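Local coordinates for Iron(3+)-hydroxamate-binding protein FhuD (Bacillus subtilis subsp. subtilis, PDB 3G9Q) that binds iron(3+)-hydroxamate complexes such as ferrichrome and hands them to the membrane permease of an ABC importer, at residues 125-128 against 129-133. Sequence-based numbering, arbitrary orientation.
Sequences LAKW and DKKVA
Trp128 and Val132, one turn apart on helix 118-143, give a compact example of i to i+4 pairing along a helix that spans the two lobes of a class III, FhuD-like solute-binding protein. The apolar part of the pairing is a CH-pi contact: Val132 CG2 sits over one face of the indole, 3.8 Å from the centroid of the five-membered ring and 21° off the ring normal, nearest to Trp128 CE2. In Trp128, CG anti to the backbone N and beside the carbonyl carbon (chi1 176°) directs the indole toward the next turn, where it meets the methyl. Trp124 stacks on the same indole, while Leu258 and Leu262 of helix 255-270 help to bury it. With an alanine here, Val132 CG2 would probably lose the face it packs on, Trp124 its stacking partner, and a gap would open against helix 255-270.

Backbone bonds set the spacing. The bond from Asp129 N to Leu125 O is nearly straight, at 2.9 Å. Val132 N reaches Trp128 O at 2.8 Å; the amides of Lys130 and Lys131 bond to Ala126 O and Lys127 O in the same i+4 pattern. Lys127 O and Trp128 O each also receive a weak i+3 bond.

The charged side chains lie to the flanks. Lys127 and Lys131 run side by side in the same direction, their NZ atoms 5.4 Å apart. Lys131 NZ forms a salt bridge with Glu259, whose side chain Lys127 also touches, so the carboxylate probably offsets the two like charges. On another side of the helix the Asp129 carboxylate stands at 46° to the indole plane, and its OD2 comes obliquely to within 3.4 Å of Trp128 CD1, a close contact rather than a bond.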
ATOM      1  N   LEU A 125      -0.213  -3.575  16.149  1.00 50.25           N
ATOM      2  CA  LEU A 125       1.227  -3.524  15.920  1.00 48.31           C
ATOM      3  C   LEU A 125       1.869  -4.811  16.413  1.00 52.83           C
ATOM      4  O   LEU A 125       2.796  -5.342  15.789  1.00 57.02           O
ATOM      5  CB  LEU A 125       1.849  -2.340  16.649  1.00 53.57           C
ATOM      6  CG  LEU A 125       1.481  -0.986  16.037  1.00 71.31           C
ATOM      7  CD1 LEU A 125       2.056   0.156  16.900  1.00 69.93           C
ATOM      8  CD2 LEU A 125       2.020  -0.920  14.605  1.00 59.52           C
ATOM      9  N   ALA A 126       1.357  -5.303  17.536  1.00 41.83           N
ATOM     10  CA  ALA A 126       1.827  -6.534  18.142  1.00 44.76           C
ATOM     11  C   ALA A 126       1.520  -7.697  17.202  1.00 45.09           C
ATOM     12  O   ALA A 126       2.350  -8.590  17.012  1.00 45.48           O
ATOM     13  CB  ALA A 126       1.134  -6.748  19.498  1.00 29.96           C
ATOM     14  N   LYS A 127       0.320  -7.681  16.628  1.00 35.64           N
ATOM     15  CA  LYS A 127      -0.118  -8.708  15.688  1.00 40.38           C
ATOM     16  C   LYS A 127       0.721  -8.613  14.417  1.00 43.46           C
ATOM     17  O   LYS A 127       1.132  -9.628  13.855  1.00 47.35           O
ATOM     18  CB  LYS A 127      -1.590  -8.488  15.331  1.00 50.31           C
ATOM     19  CG  LYS A 127      -2.185  -9.485  14.348  1.00 43.00           C
ATOM     20  CD  LYS A 127      -3.535  -8.986  13.835  1.00 51.34           C
ATOM     21  CE  LYS A 127      -4.479  -8.675  14.991  1.00 70.03           C
ATOM     22  NZ  LYS A 127      -5.673  -7.886  14.589  1.00 71.08           N
ATOM     23  N   TRP A 128       0.960  -7.383  13.968  1.00 39.26           N
ATOM     24  CA  TRP A 128       1.739  -7.132  12.767  1.00 36.77           C
ATOM     25  C   TRP A 128       3.149  -7.663  12.887  1.00 39.11           C
ATOM     26  O   TRP A 128       3.610  -8.395  12.016  1.00 42.30           O
ATOM     27  CB  TRP A 128       1.786  -5.632  12.469  1.00 44.59           C
ATOM     28  CG  TRP A 128       2.643  -5.244  11.284  1.00 37.66           C
ATOM     29  CD1 TRP A 128       3.761  -4.473  11.309  1.00 29.08           C
ATOM     30  CD2 TRP A 128       2.438  -5.612   9.908  1.00 37.87           C
ATOM     31  NE1 TRP A 128       4.272  -4.337  10.037  1.00 39.82           N
ATOM     32  CE2 TRP A 128       3.476  -5.027   9.160  1.00 37.42           C
ATOM     33  CE3 TRP A 128       1.476  -6.384   9.239  1.00 48.96           C
ATOM     34  CZ2 TRP A 128       3.582  -5.186   7.771  1.00 40.70           C
ATOM     35  CZ3 TRP A 128       1.582  -6.544   7.861  1.00 28.61           C
ATOM     36  CH2 TRP A 128       2.626  -5.948   7.145  1.00 42.45           C
ATOM     37  N   ASP A 129       3.845  -7.300  13.959  1.00 34.43           N
ATOM     38  CA  ASP A 129       5.221  -7.762  14.140  1.00 40.06           C
ATOM     39  C   ASP A 129       5.347  -9.263  14.302  1.00 38.51           C
ATOM     40  O   ASP A 129       6.392  -9.836  13.993  1.00 32.72           O
ATOM     41  CB  ASP A 129       5.862  -7.044  15.324  1.00 50.39           C
ATOM     42  CG  ASP A 129       6.186  -5.597  15.008  1.00 58.27           C
ATOM     43  OD1 ASP A 129       6.708  -4.894  15.900  1.00 65.13           O
ATOM     44  OD2 ASP A 129       5.917  -5.167  13.860  1.00 62.02           O
ATOM     45  N   LYS A 130       4.278  -9.888  14.792  1.00 40.52           N
ATOM     46  CA  LYS A 130       4.250 -11.337  14.960  1.00 54.03           C
ATOM     47  C   LYS A 130       4.097 -11.993  13.578  1.00 55.87           C
ATOM     48  O   LYS A 130       4.597 -13.098  13.334  1.00 46.10           O
ATOM     49  CB  LYS A 130       3.087 -11.754  15.870  1.00 51.01           C
ATOM     50  CG  LYS A 130       3.035 -13.254  16.173  1.00 60.29           C
ATOM     51  CD  LYS A 130       1.965 -13.600  17.213  1.00 60.55           C
ATOM     52  CE  LYS A 130       1.956 -15.098  17.495  1.00 61.49           C
ATOM     53  NZ  LYS A 130       1.865 -15.854  16.198  1.00 71.26           N
ATOM     54  N   LYS A 131       3.404 -11.296  12.679  1.00 49.01           N
ATOM     55  CA  LYS A 131       3.218 -11.791  11.331  1.00 43.92           C
ATOM     56  C   LYS A 131       4.474 -11.539  10.516  1.00 47.33           C
ATOM     57  O   LYS A 131       4.897 -12.388   9.724  1.00 54.04           O
ATOM     58  CB  LYS A 131       2.034 -11.119  10.642  1.00 47.42           C
ATOM     59  CG  LYS A 131       0.682 -11.463  11.232  1.00 59.70           C
ATOM     60  CD  LYS A 131      -0.372 -11.546  10.137  1.00 62.59           C
ATOM     61  CE  LYS A 131      -1.751 -11.738  10.720  1.00 70.12           C
ATOM     62  NZ  LYS A 131      -2.174 -10.537  11.482  1.00 69.59           N
ATOM     63  N   VAL A 132       5.080 -10.372  10.692  1.00 35.31           N
ATOM     64  CA  VAL A 132       6.286 -10.082   9.943  1.00 38.10           C
ATOM     65  C   VAL A 132       7.358 -11.120  10.272  1.00 46.05           C
ATOM     66  O   VAL A 132       7.849 -11.826   9.386  1.00 48.89           O
ATOM     67  CB  VAL A 132       6.820  -8.664  10.241  1.00 39.17           C
ATOM     68  CG1 VAL A 132       8.218  -8.509   9.650  1.00 28.80           C
ATOM     69  CG2 VAL A 132       5.880  -7.620   9.628  1.00  9.47           C
ATOM     70  N   ALA A 133       7.686 -11.228  11.555  1.00 48.33           N
ATOM     71  CA  ALA A 133       8.693 -12.160  12.041  1.00 44.91           C
ATOM     72  C   ALA A 133       8.512 -13.575  11.519  1.00 41.27           C
ATOM     73  O   ALA A 133       9.468 -14.219  11.090  1.00 37.96           O
ATOM     74  CB  ALA A 133       8.666 -12.179  13.561  1.00 51.31           C
TER